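Local coordinates for putative epimerase (Burkholderia cenocepacia, PDB 4LW8), which is a putative NAD(P)-dependent sugar-nucleotide epimerase/dehydratase, probably acting in the biosynthesis of the lipopolysaccharide O-antigen, at residues 202-215 and 261-275. Numbering follows the deposited sequence.
Sequences LVAHYARNAPRISL and LAMLSRIAGYVIDVT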
loop_
_atom_site.group_PDB
_atom_site.type_symbol
_atom_site.label_atom_id
_atom_site.label_comp_id
_atom_site.label_asym_id
_atom_site.label_seq_id
_atom_site.Cartn_x
_atom_site.Cartn_y
_atom_site.Cartn_z
ATOM N N LEU A 202 -30.612 -6.118 7.466
ATOM C CA LEU A 202 -31.938 -5.512 7.363
ATOM C C LEU A 202 -32.934 -6.491 6.747
ATOM O O LEU A 202 -34.037 -6.676 7.269
ATOM C CB LEU A 202 -31.886 -4.235 6.524
ATOM C CG LEU A 202 -31.638 -2.891 7.212
ATOM C CD1 LEU A 202 -30.564 -3.005 8.263
ATOM C CD2 LEU A 202 -31.236 -1.859 6.175
ATOM N N VAL A 203 -32.549 -7.110 5.632
ATOM C CA VAL A 203 -33.416 -8.087 4.965
ATOM C C VAL A 203 -33.759 -9.257 5.898
ATOM O O VAL A 203 -34.918 -9.664 5.991
ATOM C CB VAL A 203 -32.766 -8.617 3.662
ATOM C CG1 VAL A 203 -33.477 -9.879 3.151
ATOM C CG2 VAL A 203 -32.766 -7.531 2.602
ATOM N N ALA A 204 -32.755 -9.781 6.599
ATOM C CA ALA A 204 -32.964 -10.902 7.516
ATOM C C ALA A 204 -33.971 -10.538 8.602
ATOM O O ALA A 204 -34.840 -11.340 8.949
ATOM C CB ALA A 204 -31.650 -11.345 8.141
ATOM N N HIS A 205 -33.867 -9.323 9.128
ATOM C CA HIS A 205 -34.805 -8.889 10.155
ATOM C C HIS A 205 -36.224 -8.796 9.601
ATOM O O HIS A 205 -37.162 -9.321 10.202
ATOM C CB HIS A 205 -34.401 -7.539 10.759
ATOM C CG HIS A 205 -33.298 -7.627 11.768
ATOM N ND1 HIS A 205 -32.010 -8.005 11.444
ATOM C CD2 HIS A 205 -33.296 -7.399 13.106
ATOM C CE1 HIS A 205 -31.260 -7.982 12.531
ATOM N NE2 HIS A 205 -32.019 -7.630 13.555
ATOM N N TYR A 206 -36.388 -8.132 8.462
ATOM C CA TYR A 206 -37.725 -7.976 7.905
ATOM C C TYR A 206 -38.304 -9.314 7.459
ATOM O O TYR A 206 -39.506 -9.551 7.587
ATOM C CB TYR A 206 -37.715 -7.002 6.728
ATOM C CG TYR A 206 -38.041 -5.569 7.092
ATOM C CD1 TYR A 206 -39.362 -5.162 7.285
ATOM C CD2 TYR A 206 -37.038 -4.619 7.218
ATOM C CE1 TYR A 206 -39.670 -3.846 7.605
ATOM C CE2 TYR A 206 -37.336 -3.294 7.538
ATOM C CZ TYR A 206 -38.651 -2.917 7.732
ATOM O OH TYR A 206 -38.948 -1.613 8.042
ATOM N N ALA A 207 -37.441 -10.203 6.980
ATOM C CA ALA A 207 -37.892 -11.486 6.449
ATOM C C ALA A 207 -38.538 -12.342 7.526
ATOM O O ALA A 207 -39.471 -13.100 7.245
ATOM C CB ALA A 207 -36.725 -12.237 5.796
ATOM N N ARG A 208 -38.036 -12.238 8.756
ATOM C CA ARG A 208 -38.580 -13.010 9.872
ATOM C C ARG A 208 -39.511 -12.143 10.736
ATOM O O ARG A 208 -39.809 -12.476 11.887
ATOM C CB ARG A 208 -37.452 -13.595 10.722
ATOM C CG ARG A 208 -36.672 -12.553 11.494
ATOM C CD ARG A 208 -35.494 -13.144 12.241
ATOM N NE ARG A 208 -34.999 -12.179 13.213
ATOM C CZ ARG A 208 -33.821 -11.566 13.162
ATOM N NH1 ARG A 208 -32.960 -11.821 12.177
ATOM N NH2 ARG A 208 -33.506 -10.696 14.116
ATOM N N ASN A 209 -39.949 -11.020 10.176
ATOM C CA ASN A 209 -40.839 -10.088 10.867
ATOM C C ASN A 209 -40.329 -9.648 12.234
ATOM O O ASN A 209 -41.100 -9.572 13.189
ATOM C CB ASN A 209 -42.231 -10.712 11.036
ATOM C CG ASN A 209 -42.881 -11.049 9.715
ATOM O OD1 ASN A 209 -43.155 -10.168 8.898
ATOM N ND2 ASN A 209 -43.127 -12.335 9.493
ATOM N N ALA A 210 -39.034 -9.375 12.337
ATOM C CA ALA A 210 -38.466 -8.872 13.585
ATOM C C ALA A 210 -39.135 -7.560 13.984
ATOM O O ALA A 210 -39.350 -6.700 13.136
ATOM C CB ALA A 210 -36.964 -8.679 13.448
ATOM N N PRO A 211 -39.495 -7.415 15.274
ATOM C CA PRO A 211 -40.126 -6.168 15.724
ATOM C C PRO A 211 -39.157 -4.984 15.673
ATOM O O PRO A 211 -39.581 -3.867 15.368
ATOM C CB PRO A 211 -40.537 -6.477 17.173
ATOM C CG PRO A 211 -39.610 -7.579 17.594
ATOM C CD PRO A 211 -39.366 -8.395 16.363
ATOM N N ARG A 212 -37.891 -5.205 16.014
ATOM C CA ARG A 212 -36.944 -4.091 16.086
ATOM C C ARG A 212 -35.531 -4.406 15.602
ATOM O O ARG A 212 -35.145 -5.567 15.451
ATOM C CB ARG A 212 -36.885 -3.533 17.512
ATOM C CG ARG A 212 -36.570 -4.524 18.623
ATOM C CD ARG A 212 -36.558 -3.824 20.014
ATOM N NE ARG A 212 -37.871 -3.281 20.348
ATOM C CZ ARG A 212 -38.234 -2.025 20.135
ATOM N NH1 ARG A 212 -37.364 -1.169 19.621
ATOM N NH2 ARG A 212 -39.460 -1.628 20.425
ATOM N N ILE A 213 -34.762 -3.341 15.378
ATOM C CA ILE A 213 -33.362 -3.434 14.976
ATOM C C ILE A 213 -32.578 -2.203 15.442
ATOM O O ILE A 213 -33.149 -1.138 15.662
ATOM C CB ILE A 213 -33.226 -3.588 13.440
ATOM C CG1 ILE A 213 -31.817 -4.048 13.060
ATOM C CG2 ILE A 213 -33.547 -2.284 12.726
ATOM C CD1 ILE A 213 -31.567 -4.062 11.565
ATOM N N SER A 214 -31.270 -2.365 15.593
ATOM C CA SER A 214 -30.400 -1.294 16.045
ATOM C C SER A 214 -29.499 -0.879 14.905
ATOM O O SER A 214 -28.873 -1.726 14.272
ATOM C CB SER A 214 -29.553 -1.736 17.240
ATOM O OG SER A 214 -30.362 -1.993 18.367
ATOM N N LEU A 215 -29.459 0.425 14.631
ATOM C CA LEU A 215 -28.692 0.968 13.509
ATOM C C LEU A 215 -27.969 2.270 13.874
ATOM O O LEU A 215 -28.155 2.812 14.962
ATOM C CB LEU A 215 -29.610 1.212 12.305
ATOM C CG LEU A 215 -30.402 0.013 11.783
ATOM C CD1 LEU A 215 -31.496 0.462 10.816
ATOM C CD2 LEU A 215 -29.442 -0.950 11.104
ATOM N N LEU A 261 -35.022 1.404 4.571
ATOM C CA LEU A 261 -36.044 0.958 5.510
ATOM C C LEU A 261 -37.442 1.138 4.919
ATOM O O LEU A 261 -38.280 0.251 5.028
ATOM C CB LEU A 261 -35.935 1.717 6.844
ATOM C CG LEU A 261 -34.713 1.360 7.697
ATOM C CD1 LEU A 261 -34.493 2.382 8.826
ATOM C CD2 LEU A 261 -34.875 -0.056 8.241
ATOM N N ALA A 262 -37.686 2.279 4.281
ATOM C CA ALA A 262 -39.006 2.542 3.714
ATOM C C ALA A 262 -39.354 1.528 2.617
ATOM O O ALA A 262 -40.505 1.097 2.513
ATOM C CB ALA A 262 -39.077 3.957 3.178
ATOM N N MET A 263 -38.358 1.141 1.819
ATOM C CA MET A 263 -38.546 0.136 0.766
ATOM C C MET A 263 -38.921 -1.223 1.339
ATOM O O MET A 263 -39.779 -1.934 0.800
ATOM C CB MET A 263 -37.280 -0.013 -0.082
ATOM C CG MET A 263 -37.016 1.122 -1.057
ATOM S SD MET A 263 -35.428 0.920 -1.914
ATOM C CE MET A 263 -35.375 2.459 -2.813
ATOM N N LEU A 264 -38.244 -1.593 2.419
ATOM C CA LEU A 264 -38.462 -2.888 3.030
ATOM C C LEU A 264 -39.788 -2.909 3.765
ATOM O O LEU A 264 -40.474 -3.934 3.778
ATOM C CB LEU A 264 -37.305 -3.237 3.966
ATOM C CG LEU A 264 -35.997 -3.618 3.256
ATOM C CD1 LEU A 264 -34.826 -3.563 4.226
ATOM C CD2 LEU A 264 -36.109 -5.013 2.634
ATOM N N SER A 265 -40.157 -1.772 4.358
ATOM C CA SER A 265 -41.460 -1.644 5.002
ATOM C C SER A 265 -42.578 -1.887 3.993
ATOM O O SER A 265 -43.558 -2.566 4.298
ATOM C CB SER A 265 -41.626 -0.264 5.650
ATOM O OG SER A 265 -40.730 -0.100 6.748
ATOM N N ARG A 266 -42.424 -1.332 2.791
ATOM C CA ARG A 266 -43.422 -1.509 1.735
ATOM C C ARG A 266 -43.476 -2.970 1.294
ATOM O O ARG A 266 -44.556 -3.520 1.066
ATOM C CB ARG A 266 -43.115 -0.604 0.536
ATOM N N ILE A 267 -42.305 -3.603 1.221
ATOM C CA ILE A 267 -42.202 -5.001 0.811
ATOM C C ILE A 267 -42.778 -5.955 1.868
ATOM O O ILE A 267 -43.528 -6.882 1.545
ATOM C CB ILE A 267 -40.738 -5.387 0.530
ATOM C CG1 ILE A 267 -40.228 -4.672 -0.724
ATOM C CG2 ILE A 267 -40.596 -6.892 0.358
ATOM C CD1 ILE A 267 -38.702 -4.688 -0.874
ATOM N N ALA A 268 -42.423 -5.724 3.128
ATOM C CA ALA A 268 -42.820 -6.609 4.221
ATOM C C ALA A 268 -44.203 -6.286 4.771
ATOM O O ALA A 268 -44.835 -7.121 5.409
ATOM C CB ALA A 268 -41.790 -6.551 5.335
ATOM N N GLY A 269 -44.653 -5.055 4.564
ATOM C CA GLY A 269 -45.982 -4.665 4.986
ATOM C C GLY A 269 -46.050 -4.192 6.429
ATOM O O GLY A 269 -47.119 -4.184 7.019
ATOM N N TYR A 270 -44.907 -3.832 7.006
ATOM C CA TYR A 270 -44.879 -3.264 8.345
ATOM C C TYR A 270 -43.612 -2.435 8.519
ATOM O O TYR A 270 -42.662 -2.570 7.753
ATOM C CB TYR A 270 -44.963 -4.360 9.416
ATOM C CG TYR A 270 -43.652 -5.053 9.719
ATOM C CD1 TYR A 270 -43.202 -6.100 8.928
ATOM C CD2 TYR A 270 -42.877 -4.680 10.815
ATOM C CE1 TYR A 270 -42.010 -6.747 9.203
ATOM C CE2 TYR A 270 -41.671 -5.326 11.098
ATOM C CZ TYR A 270 -41.249 -6.359 10.286
ATOM O OH TYR A 270 -40.064 -7.014 10.545
ATOM N N VAL A 271 -43.592 -1.598 9.546
ATOM C CA VAL A 271 -42.458 -0.720 9.789
ATOM C C VAL A 271 -41.679 -1.242 10.986
ATOM O O VAL A 271 -42.210 -1.341 12.093
ATOM C CB VAL A 271 -42.921 0.734 10.030
ATOM C CG1 VAL A 271 -41.754 1.631 10.409
ATOM C CG2 VAL A 271 -43.662 1.263 8.806
ATOM N N ILE A 272 -40.428 -1.622 10.762
ATOM C CA ILE A 272 -39.634 -2.153 11.858
ATOM C C ILE A 272 -39.277 -1.006 12.808
ATOM O O ILE A 272 -39.109 0.139 12.383
ATOM C CB ILE A 272 -38.368 -2.881 11.351
ATOM C CG1 ILE A 272 -37.828 -3.828 12.422
ATOM C CG2 ILE A 272 -37.296 -1.891 10.883
ATOM C CD1 ILE A 272 -36.780 -4.795 11.908
ATOM N N ASP A 273 -39.181 -1.304 14.096
ATOM C CA ASP A 273 -38.832 -0.271 15.054
ATOM C C ASP A 273 -37.307 -0.168 15.102
ATOM O O ASP A 273 -36.610 -1.178 15.131
ATOM C CB ASP A 273 -39.425 -0.566 16.441
ATOM C CG ASP A 273 -39.514 0.689 17.315
ATOM O OD1 ASP A 273 -39.653 1.784 16.747
ATOM O OD2 ASP A 273 -39.444 0.590 18.557
ATOM N N VAL A 274 -36.796 1.056 15.054
ATOM C CA VAL A 274 -35.356 1.300 15.014
ATOM C C VAL A 274 -34.811 1.952 16.288
ATOM O O VAL A 274 -35.368 2.924 16.779
ATOM C CB VAL A 274 -35.002 2.185 13.811
ATOM C CG1 VAL A 274 -33.509 2.522 13.805
ATOM C CG2 VAL A 274 -35.427 1.480 12.524
ATOM N N THR A 275 -33.731 1.380 16.817
ATOM C CA THR A 275 -32.954 1.941 17.927
ATOM C C THR A 275 -31.634 2.468 17.393
ATOM O O THR A 275 -30.994 1.817 16.567
ATOM C CB THR A 275 -32.661 0.893 19.031
ATOM O OG1 THR A 275 -33.849 0.632 19.778
ATOM C CG2 THR A 275 -31.613 1.399 20.000
HETATM O O HOH W 1 -42.321 -3.464 14.600
HETATM O O HOH W 2 -36.656 1.834 19.547
HETATM O O HOH W 3 -35.001 -1.338 18.444
#
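Tyr-206 reaches from helix 202-207 into a hole formed by Leu-261, Leu-264, Ser-265 and Ala-268 of helix 261-268, a knob-into-hole fit. Leu-264 CB lies 3.7 Å from the ring centroid and 21° off its normal, a CH-pi contact over one face, while Leu-261 CD2 and the carbonyl of Tyr-270 meet the edge. Two bonds grip the buried phenol: Tyr-206 OH and Ser-265 OG are hydrogen-bonded at 2.7 Å, and the same OH accepts the nearly straight N-H of Ile-272, so the hydroxyl also holds the segment that follows helix 261-268. Tyr-270, its CG lodged between its own N and carbonyl carbon (chi1 81°), makes the reciprocal reach: its OH donates to Ala-210 O at 2.7 Å, the carbonyl of the residue whose N-H makes the Schellman bond to His-205 O. Ile-272 CD1 fills in against His-205 CB and Ile-213 CB.

Beyond this core, 212-215 and 273-275 pair as parallel strands, with Ile-213 N to Asp-273 O at 2.9 Å and Thr-275 N to Ile-213 O at 2.8 Å. On the face carrying Ser-214 and Thr-275, Arg-212 NH2 bridges to the anti lone pair of Asp-273 OD2 at 2.9 Å; two waters link Arg-212 NH1 to Thr-275 OG1. Two helix-strand pieces, their helices crossing at -28°, thus pack in parallel around a two-stranded sheet separate from the Rossmann sheet, consistent with the smaller, substrate-binding part of extended short-chain dehydrogenase/reductase epimerases.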